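Long-range contacts in 336aa long hypothetical dTDP-glucose 4,6-dehydratase (Pyrococcus horikoshii, PDB 2HUN), which binds NAD and is probably a dTDP-glucose 4,6-dehydratase, a lyase of the NAD-dependent Rossmann-fold type: residues V214-Y219 / I242-E247; A64-V69 / T106-E111; F19-L24 / L47-D52. All blocks are in the same frame, centred on the assembly; numbering follows the deposited sequence.

Contact 1 (V214-Y219 / I242-E247); sequences VRDWLY and ISAGEE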
loop_
_atom_site.group_PDB
_atom_site.type_symbol
_atom_site.label_atom_id
_atom_site.label_comp_id
_atom_site.label_asym_id
_atom_site.label_seq_id
_atom_site.Cartn_x
_atom_site.Cartn_y
_atom_site.Cartn_z
ATOM N N VAL A 214 -21.925 5.287 -12.456
ATOM C CA VAL A 214 -20.952 5.505 -13.508
ATOM C C VAL A 214 -19.477 5.170 -13.389
ATOM O O VAL A 214 -18.961 4.796 -12.334
ATOM C CB VAL A 214 -21.037 6.970 -13.945
ATOM C CG1 VAL A 214 -22.485 7.331 -14.250
ATOM C CG2 VAL A 214 -20.494 7.869 -12.841
ATOM N N ARG A 215 -18.820 5.324 -14.534
ATOM C CA ARG A 215 -17.392 5.125 -14.690
ATOM C C ARG A 215 -16.917 6.258 -15.581
ATOM O O ARG A 215 -17.656 6.733 -16.445
ATOM C CB ARG A 215 -17.078 3.775 -15.349
ATOM C CG ARG A 215 -17.051 2.618 -14.369
ATOM C CD ARG A 215 -16.413 1.375 -14.966
ATOM N NE ARG A 215 -17.193 0.810 -16.064
ATOM C CZ ARG A 215 -16.912 -0.350 -16.648
ATOM N NH1 ARG A 215 -15.869 -1.060 -16.237
ATOM N NH2 ARG A 215 -17.677 -0.806 -17.633
ATOM N N ASP A 216 -15.693 6.704 -15.345
ATOM C CA ASP A 216 -15.109 7.773 -16.130
ATOM C C ASP A 216 -14.365 7.108 -17.287
ATOM O O ASP A 216 -13.648 6.126 -17.091
ATOM C CB ASP A 216 -14.141 8.590 -15.266
ATOM C CG ASP A 216 -13.587 9.799 -15.995
ATOM O OD1 ASP A 216 -14.384 10.693 -16.346
ATOM O OD2 ASP A 216 -12.356 9.855 -16.225
ATOM N N TRP A 217 -14.552 7.630 -18.492
ATOM C CA TRP A 217 -13.886 7.068 -19.656
ATOM C C TRP A 217 -12.853 8.034 -20.198
ATOM O O TRP A 217 -13.152 9.196 -20.486
ATOM C CB TRP A 217 -14.914 6.696 -20.728
ATOM C CG TRP A 217 -15.820 5.596 -20.258
ATOM C CD1 TRP A 217 -17.042 5.734 -19.661
ATOM C CD2 TRP A 217 -15.519 4.194 -20.237
ATOM N NE1 TRP A 217 -17.517 4.506 -19.264
ATOM C CE2 TRP A 217 -16.603 3.544 -19.607
ATOM C CE3 TRP A 217 -14.437 3.425 -20.685
ATOM C CZ2 TRP A 217 -16.635 2.158 -19.414
ATOM C CZ3 TRP A 217 -14.470 2.046 -20.491
ATOM C CH2 TRP A 217 -15.563 1.430 -19.862
ATOM N N LEU A 218 -11.624 7.544 -20.315
ATOM C CA LEU A 218 -10.510 8.347 -20.803
ATOM C C LEU A 218 -9.900 7.742 -22.065
ATOM O O LEU A 218 -9.436 6.599 -22.042
ATOM C CB LEU A 218 -9.446 8.433 -19.702
ATOM C CG LEU A 218 -8.116 9.143 -19.961
ATOM C CD1 LEU A 218 -8.351 10.632 -20.103
ATOM C CD2 LEU A 218 -7.169 8.866 -18.803
ATOM N N TYR A 219 -9.891 8.500 -23.161
ATOM C CA TYR A 219 -9.300 7.997 -24.404
ATOM C C TYR A 219 -7.832 7.685 -24.118
ATOM O O TYR A 219 -7.117 8.513 -23.559
ATOM C CB TYR A 219 -9.410 9.031 -25.528
ATOM C CG TYR A 219 -8.976 8.485 -26.877
ATOM C CD1 TYR A 219 -9.574 7.341 -27.411
ATOM C CD2 TYR A 219 -7.940 9.085 -27.598
ATOM C CE1 TYR A 219 -9.148 6.803 -28.624
ATOM C CE2 TYR A 219 -7.508 8.556 -28.812
ATOM C CZ TYR A 219 -8.115 7.410 -29.317
ATOM O OH TYR A 219 -7.668 6.858 -30.492
ATOM N N ILE A 242 -5.554 11.195 -13.073
ATOM C CA ILE A 242 -5.809 11.502 -14.479
ATOM C C ILE A 242 -7.218 11.022 -14.816
ATOM O O ILE A 242 -7.499 9.823 -14.764
ATOM C CB ILE A 242 -4.809 10.781 -15.413
ATOM C CG1 ILE A 242 -3.368 11.119 -15.007
ATOM C CG2 ILE A 242 -5.059 11.200 -16.854
ATOM C CD1 ILE A 242 -2.305 10.326 -15.770
ATOM N N SER A 243 -8.093 11.968 -15.153
ATOM C CA SER A 243 -9.478 11.673 -15.489
ATOM C C SER A 243 -10.021 12.687 -16.486
ATOM O O SER A 243 -9.634 13.857 -16.485
ATOM C CB SER A 243 -10.351 11.675 -14.225
ATOM O OG SER A 243 -10.368 12.957 -13.616
ATOM N N ALA A 244 -10.934 12.231 -17.334
ATOM C CA ALA A 244 -11.508 13.087 -18.356
ATOM C C ALA A 244 -12.770 13.821 -17.928
ATOM O O ALA A 244 -13.187 14.769 -18.588
ATOM C CB ALA A 244 -11.788 12.265 -19.603
ATOM N N GLY A 245 -13.372 13.394 -16.825
ATOM C CA GLY A 245 -14.598 14.024 -16.381
ATOM C C GLY A 245 -15.735 13.630 -17.308
ATOM O O GLY A 245 -16.621 14.428 -17.603
ATOM N N GLU A 246 -15.697 12.389 -17.781
ATOM C CA GLU A 246 -16.718 11.863 -18.687
ATOM C C GLU A 246 -17.303 10.627 -18.022
ATOM O O GLU A 246 -17.054 9.498 -18.459
ATOM C CB GLU A 246 -16.100 11.456 -20.037
ATOM C CG GLU A 246 -15.445 12.571 -20.859
ATOM C CD GLU A 246 -16.444 13.576 -21.405
ATOM O OE1 GLU A 246 -17.659 13.308 -21.330
ATOM O OE2 GLU A 246 -16.013 14.633 -21.921
ATOM N N GLU A 247 -18.060 10.840 -16.952
ATOM C CA GLU A 247 -18.656 9.726 -16.226
ATOM C C GLU A 247 -19.963 9.327 -16.868
ATOM O O GLU A 247 -20.891 10.131 -16.975
ATOM C CB GLU A 247 -18.849 10.109 -14.759
ATOM C CG GLU A 247 -17.525 10.459 -14.102
ATOM C CD GLU A 247 -17.647 10.833 -12.642
ATOM O OE1 GLU A 247 -18.782 10.974 -12.144
ATOM O OE2 GLU A 247 -16.594 10.992 -11.996
#

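Contact 2 (A64-V69 / T106-E111); sequences ADYELV and TYTLLE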
loop_
_atom_site.group_PDB
_atom_site.type_symbol
_atom_site.label_atom_id
_atom_site.label_comp_id
_atom_site.label_asym_id
_atom_site.label_seq_id
_atom_site.Cartn_x
_atom_site.Cartn_y
_atom_site.Cartn_z
ATOM N N ALA A 64 10.191 -8.505 -12.076
ATOM C CA ALA A 64 10.568 -9.060 -10.782
ATOM C C ALA A 64 11.905 -9.800 -10.868
ATOM O O ALA A 64 12.382 -10.351 -9.878
ATOM C CB ALA A 64 9.483 -10.009 -10.291
ATOM N N ASP A 65 12.499 -9.814 -12.056
ATOM C CA ASP A 65 13.782 -10.484 -12.285
ATOM C C ASP A 65 14.861 -9.427 -12.092
ATOM O O ASP A 65 15.263 -8.767 -13.052
ATOM C CB ASP A 65 13.838 -11.022 -13.720
ATOM C CG ASP A 65 15.093 -11.840 -13.998
ATOM O OD1 ASP A 65 16.085 -11.708 -13.248
ATOM O OD2 ASP A 65 15.087 -12.607 -14.985
ATOM N N TYR A 66 15.329 -9.271 -10.858
ATOM C CA TYR A 66 16.334 -8.256 -10.561
ATOM C C TYR A 66 17.543 -8.251 -11.492
ATOM O O TYR A 66 17.881 -7.215 -12.060
ATOM C CB TYR A 66 16.820 -8.364 -9.108
ATOM C CG TYR A 66 17.682 -7.182 -8.725
ATOM C CD1 TYR A 66 17.126 -5.910 -8.600
ATOM C CD2 TYR A 66 19.067 -7.312 -8.597
ATOM C CE1 TYR A 66 17.921 -4.792 -8.365
ATOM C CE2 TYR A 66 19.873 -6.199 -8.361
ATOM C CZ TYR A 66 19.295 -4.943 -8.251
ATOM O OH TYR A 66 20.084 -3.835 -8.060
ATOM N N GLU A 67 18.192 -9.402 -11.649
ATOM C CA GLU A 67 19.370 -9.503 -12.507
ATOM C C GLU A 67 19.150 -8.982 -13.921
ATOM O O GLU A 67 20.017 -8.323 -14.489
ATOM C CB GLU A 67 19.863 -10.955 -12.564
ATOM C CG GLU A 67 20.403 -11.457 -11.236
ATOM C CD GLU A 67 21.503 -10.562 -10.687
ATOM O OE1 GLU A 67 22.472 -10.297 -11.428
ATOM O OE2 GLU A 67 21.401 -10.122 -9.518
ATOM N N LEU A 68 17.991 -9.279 -14.495
ATOM C CA LEU A 68 17.692 -8.815 -15.838
ATOM C C LEU A 68 17.316 -7.333 -15.823
ATOM O O LEU A 68 17.824 -6.540 -16.616
ATOM C CB LEU A 68 16.536 -9.625 -16.429
ATOM C CG LEU A 68 16.081 -9.244 -17.841
ATOM C CD1 LEU A 68 17.093 -9.751 -18.869
ATOM C CD2 LEU A 68 14.714 -9.849 -18.103
ATOM N N VAL A 69 16.427 -6.966 -14.908
ATOM C CA VAL A 69 15.954 -5.589 -14.818
ATOM C C VAL A 69 17.025 -4.544 -14.504
ATOM O O VAL A 69 17.025 -3.464 -15.094
ATOM C CB VAL A 69 14.813 -5.479 -13.776
ATOM C CG1 VAL A 69 14.402 -4.028 -13.594
ATOM C CG2 VAL A 69 13.625 -6.301 -14.233
ATOM N N THR A 106 7.157 -4.163 -8.543
ATOM C CA THR A 106 7.445 -2.750 -8.354
ATOM C C THR A 106 8.626 -2.576 -7.398
ATOM O O THR A 106 9.485 -1.722 -7.609
ATOM C CB THR A 106 6.210 -2.003 -7.835
ATOM O OG1 THR A 106 5.149 -2.141 -8.790
ATOM C CG2 THR A 106 6.523 -0.523 -7.638
ATOM N N TYR A 107 8.660 -3.397 -6.357
ATOM C CA TYR A 107 9.747 -3.388 -5.377
ATOM C C TYR A 107 11.084 -3.602 -6.092
ATOM O O TYR A 107 12.049 -2.870 -5.866
ATOM C CB TYR A 107 9.539 -4.518 -4.364
ATOM C CG TYR A 107 10.755 -4.847 -3.515
ATOM C CD1 TYR A 107 11.116 -4.046 -2.427
ATOM C CD2 TYR A 107 11.545 -5.961 -3.803
ATOM C CE1 TYR A 107 12.235 -4.351 -1.644
ATOM C CE2 TYR A 107 12.668 -6.275 -3.028
ATOM C CZ TYR A 107 13.005 -5.467 -1.951
ATOM O OH TYR A 107 14.101 -5.778 -1.173
ATOM N N THR A 108 11.128 -4.618 -6.949
ATOM C CA THR A 108 12.337 -4.957 -7.694
ATOM C C THR A 108 12.802 -3.803 -8.581
ATOM O O THR A 108 13.996 -3.525 -8.678
ATOM C CB THR A 108 12.113 -6.202 -8.576
ATOM O OG1 THR A 108 11.582 -7.265 -7.774
ATOM C CG2 THR A 108 13.433 -6.661 -9.194
ATOM N N LEU A 109 11.852 -3.141 -9.228
ATOM C CA LEU A 109 12.168 -2.013 -10.087
ATOM C C LEU A 109 12.741 -0.883 -9.231
ATOM O O LEU A 109 13.731 -0.254 -9.607
ATOM C CB LEU A 109 10.907 -1.536 -10.812
ATOM C CG LEU A 109 11.127 -0.667 -12.049
ATOM C CD1 LEU A 109 11.809 -1.505 -13.125
ATOM C CD2 LEU A 109 9.792 -0.134 -12.558
ATOM N N LEU A 110 12.118 -0.631 -8.081
ATOM C CA LEU A 110 12.580 0.424 -7.177
ATOM C C LEU A 110 13.996 0.115 -6.688
ATOM O O LEU A 110 14.849 0.996 -6.628
ATOM C CB LEU A 110 11.619 0.568 -5.984
ATOM C CG LEU A 110 10.271 1.236 -6.303
ATOM C CD1 LEU A 110 9.308 1.114 -5.126
ATOM C CD2 LEU A 110 10.515 2.699 -6.656
ATOM N N GLU A 111 14.246 -1.140 -6.338
ATOM C CA GLU A 111 15.571 -1.519 -5.870
ATOM C C GLU A 111 16.614 -1.329 -6.961
ATOM O O GLU A 111 17.689 -0.790 -6.705
ATOM C CB GLU A 111 15.577 -2.970 -5.384
ATOM C CG GLU A 111 15.078 -3.147 -3.949
ATOM C CD GLU A 111 15.962 -2.438 -2.928
ATOM O OE1 GLU A 111 15.760 -1.231 -2.674
ATOM O OE2 GLU A 111 16.874 -3.090 -2.386
#

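Contact 3 (F19-L24 / L47-D52); sequences FIRYIL and LKDLED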
loop_
_atom_site.group_PDB
_atom_site.type_symbol
_atom_site.label_atom_id
_atom_site.label_comp_id
_atom_site.label_asym_id
_atom_site.label_seq_id
_atom_site.Cartn_x
_atom_site.Cartn_y
_atom_site.Cartn_z
ATOM N N PHE A 19 1.352 3.849 -25.720
ATOM C CA PHE A 19 2.366 4.783 -25.241
ATOM C C PHE A 19 3.605 4.731 -26.133
ATOM O O PHE A 19 4.071 5.758 -26.627
ATOM C CB PHE A 19 2.767 4.446 -23.799
ATOM C CG PHE A 19 3.778 5.398 -23.209
ATOM C CD1 PHE A 19 3.406 6.687 -22.824
ATOM C CD2 PHE A 19 5.106 5.014 -23.061
ATOM C CE1 PHE A 19 4.341 7.573 -22.302
ATOM C CE2 PHE A 19 6.052 5.894 -22.540
ATOM C CZ PHE A 19 5.667 7.178 -22.160
ATOM N N ILE A 20 4.132 3.526 -26.334
ATOM C CA ILE A 20 5.317 3.340 -27.161
ATOM C C ILE A 20 5.163 3.898 -28.581
ATOM O O ILE A 20 6.043 4.601 -29.067
ATOM C CB ILE A 20 5.711 1.847 -27.230
ATOM C CG1 ILE A 20 6.164 1.386 -25.840
ATOM C CG2 ILE A 20 6.804 1.639 -28.284
ATOM C CD1 ILE A 20 6.519 -0.096 -25.729
ATOM N N ARG A 21 4.051 3.595 -29.246
ATOM C CA ARG A 21 3.834 4.100 -30.602
ATOM C C ARG A 21 3.818 5.634 -30.586
ATOM O O ARG A 21 4.451 6.294 -31.418
ATOM C CB ARG A 21 2.507 3.571 -31.163
ATOM C CG ARG A 21 2.309 3.837 -32.658
ATOM C CD ARG A 21 1.088 3.091 -33.196
ATOM N NE ARG A 21 1.166 1.647 -32.968
ATOM C CZ ARG A 21 1.783 0.786 -33.780
ATOM N NH1 ARG A 21 2.382 1.213 -34.885
ATOM N NH2 ARG A 21 1.802 -0.510 -33.485
ATOM N N TYR A 22 3.089 6.193 -29.627
ATOM C CA TYR A 22 2.991 7.642 -29.481
ATOM C C TYR A 22 4.377 8.259 -29.249
ATOM O O TYR A 22 4.790 9.186 -29.944
ATOM C CB TYR A 22 2.079 7.975 -28.297
ATOM C CG TYR A 22 1.986 9.446 -27.980
ATOM C CD1 TYR A 22 1.041 10.252 -28.609
ATOM C CD2 TYR A 22 2.842 10.032 -27.042
ATOM C CE1 TYR A 22 0.945 11.616 -28.307
ATOM C CE2 TYR A 22 2.756 11.388 -26.735
ATOM C CZ TYR A 22 1.806 12.172 -27.371
ATOM O OH TYR A 22 1.716 13.511 -27.075
ATOM N N ILE A 23 5.090 7.738 -28.259
ATOM C CA ILE A 23 6.416 8.244 -27.928
ATOM C C ILE A 23 7.401 8.240 -29.098
ATOM O O ILE A 23 8.053 9.250 -29.364
ATOM C CB ILE A 23 7.015 7.455 -26.737
ATOM C CG1 ILE A 23 6.503 8.057 -25.425
ATOM C CG2 ILE A 23 8.534 7.443 -26.804
ATOM C CD1 ILE A 23 6.645 9.577 -25.336
ATOM N N LEU A 24 7.513 7.112 -29.793
ATOM C CA LEU A 24 8.434 7.021 -30.923
ATOM C C LEU A 24 7.997 7.916 -32.076
ATOM O O LEU A 24 8.822 8.391 -32.853
ATOM C CB LEU A 24 8.553 5.570 -31.403
ATOM C CG LEU A 24 9.238 4.624 -30.416
ATOM C CD1 LEU A 24 9.224 3.201 -30.954
ATOM C CD2 LEU A 24 10.662 5.094 -30.174
ATOM N N LEU A 47 2.644 -4.279 -31.463
ATOM C CA LEU A 47 3.819 -3.541 -31.916
ATOM C C LEU A 47 4.628 -4.200 -33.034
ATOM O O LEU A 47 5.795 -3.853 -33.232
ATOM C CB LEU A 47 4.756 -3.296 -30.724
ATOM C CG LEU A 47 4.208 -2.479 -29.549
ATOM C CD1 LEU A 47 5.183 -2.513 -28.386
ATOM C CD2 LEU A 47 3.960 -1.054 -30.004
ATOM N N LYS A 48 4.029 -5.129 -33.773
ATOM C CA LYS A 48 4.780 -5.810 -34.819
ATOM C C LYS A 48 5.376 -4.902 -35.888
ATOM O O LYS A 48 6.451 -5.192 -36.404
ATOM C CB LYS A 48 3.939 -6.909 -35.476
ATOM C CG LYS A 48 2.841 -6.447 -36.408
ATOM C CD LYS A 48 2.198 -7.670 -37.050
ATOM C CE LYS A 48 1.115 -7.304 -38.052
ATOM N NZ LYS A 48 0.480 -8.533 -38.608
ATOM N N ASP A 49 4.711 -3.799 -36.211
ATOM C CA ASP A 49 5.243 -2.907 -37.235
ATOM C C ASP A 49 6.374 -2.003 -36.745
ATOM O O ASP A 49 6.977 -1.278 -37.537
ATOM C CB ASP A 49 4.124 -2.057 -37.843
ATOM C CG ASP A 49 3.427 -1.199 -36.821
ATOM O OD1 ASP A 49 2.781 -1.765 -35.914
ATOM O OD2 ASP A 49 3.523 0.041 -36.927
ATOM N N LEU A 50 6.664 -2.045 -35.447
ATOM C CA LEU A 50 7.747 -1.241 -34.886
ATOM C C LEU A 50 8.884 -2.162 -34.466
ATOM O O LEU A 50 9.996 -1.709 -34.200
ATOM C CB LEU A 50 7.272 -0.444 -33.664
ATOM C CG LEU A 50 6.261 0.686 -33.876
ATOM C CD1 LEU A 50 6.015 1.401 -32.551
ATOM C CD2 LEU A 50 6.792 1.666 -34.912
ATOM N N GLU A 51 8.591 -3.459 -34.420
ATOM C CA GLU A 51 9.566 -4.469 -34.016
ATOM C C GLU A 51 10.986 -4.178 -34.452
ATOM O O GLU A 51 11.912 -4.222 -33.642
ATOM C CB GLU A 51 9.193 -5.844 -34.566
ATOM C CG GLU A 51 7.888 -6.407 -34.067
ATOM C CD GLU A 51 7.721 -7.858 -34.451
ATOM O OE1 GLU A 51 7.970 -8.189 -35.629
ATOM O OE2 GLU A 51 7.342 -8.667 -33.580
ATOM N N ASP A 52 11.160 -3.888 -35.737
ATOM C CA ASP A 52 12.490 -3.640 -36.270
ATOM C C ASP A 52 12.951 -2.192 -36.393
ATOM O O ASP A 52 14.005 -1.926 -36.973
ATOM C CB ASP A 52 12.638 -4.355 -37.611
ATOM C CG ASP A 52 12.509 -5.860 -37.475
ATOM O OD1 ASP A 52 13.210 -6.436 -36.615
ATOM O OD2 ASP A 52 11.711 -6.466 -38.220
#

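Contact 1 (V214-Y219 / I242-E247)
The carboxylate of D216 reaches into the loop 242-247 and is held there by backbone amides. E246 N gives its hydrogen to OD1 of D216 at 2.6 Å, and A244 N gives its own to OD2 of D216 at 3.0 Å, on the syn lone pair. With CG anti to the backbone N (chi1 -175°), the D216 side chain is set toward the loop. T179 on the neighbouring strand 172-182 also bonds OD2. An alanine here would probably leave the amides of A244 and E246 without their carboxylate acceptor. Beside the carboxylate, D216 and E247 form an antiparallel non-hydrogen-bonded pair. W217 N bonds E246 O at 3.1 Å. The methyl CG2 of V214 sits against CB of E247 at 3.4 Å, the two side chains crossing at about a right angle. The E247 carboxylate has a salt bridge to R280 and a hydrogen bond to S282. At the other end, L218 places CD2 3.7 Å from CG2 of I242, and its CD1 lies against CB of A244. One buried carboxylate thus ties the loop 243-246 to strand 215-219, and the amide hydrogens and the T179 hydroxyl are likely to stabilise its negative charge.

Contact 2 (A64-V69 / T106-E111)
Two helices of the NAD-binding Rossmann fold meet here. Helix 66-74 follows strand 56-60, and its first turn packs on the long helix 96-116. A64 and the start of helix 66-74 come just after D62 and V63, which bind NAD. T108 is the central residue. It points at the other segment and divides its two branches between two neighbours. Its methyl CG2, anti to the backbone N, lies 3.6 Å from CA of Y66. Its OG1 lies 3.6 Å from CA of A64, and the hydroxyl is bonded to I104 O one helical turn back. The polar end of T108 is therefore satisfied within its own helix, and the contact itself is by van der Waals touch. Y66 swings its ring alongside helix 96-116, with CG anti to its backbone N (chi1 -170°). The ring meets the helix by its edge: CD1 of Y66 is 3.8 Å from CG2 of T108, and T108 O lies in the ring plane. Further along, CE1 of Y66 is 4.0 Å from the backbone atom C of E111. The E111 carboxylate turns to W165 and R114. The second subunit adds P95 against E111. V69 and L109 close the inner side, their side chains crossing at about a right angle, with CG1 of V69 3.6 Å from CD1 of L109.

Contact 3 (F19-L24 / L47-D52)
A salt bridge beside a small apolar cluster joins helix 14-26 to the loop between strands 31-36 and 56-60. R21 and D49 form the polar half. The guanidinium meets the carboxylate end-on: NH1 of R21 bonds OD2 of D49 at 2.6 Å, and NH2 of R21 bonds OD1 of D49 at 2.9 Å. Each oxygen uses its syn lone pair. The two planes are 9° apart, so the pair is nearly coplanar. The R21 chain runs extended as far as CD and bends at chi3 (-57°). NH2 has a further bond to N46 O, which helps fix the rotation of the guanidinium. L50 puts CD1 over one face of this group. Helix 14-26 is the first helix of the Rossmann fold; it follows the glycine-rich turn after strand 5-9, and F14 and I15 at its start bind NAD. The loop 47-52 lies beside this helix, and L47 and L50 bring their methyl ends close to it. L50 carries its CD1 to 4.0 Å from CA of R21. The same CD1 of L50 is 4.0 Å from CD1 of L24, the two chains sliding past each other in opposite directions. L47 meets I20 at about a right angle, CD1 of L47 to CD1 of I20 at 3.8 Å. Y56 of strand 56-60 touches I20, L24 and L47 together.

How the contacts relate
Along the chain the three contacts come in series: contact 3 first, then contact 2, then contact 1. All lie around one large mixed sheet. Contacts 2 and 3 belong to the nucleotide-binding part, their centres 24 Å apart, and use helices 14-26, 66-74 and 96-116. Contact 1 involves strands 215-219 and 247-248 at another part of the sheet. Its centre is 32 Å from that of contact 2, on the opposite side of the chain's centre, and 26 Å from that of contact 3. None touches another. Each lies near NAD-binding residues, in a different part of the fold that surrounds the cofactor.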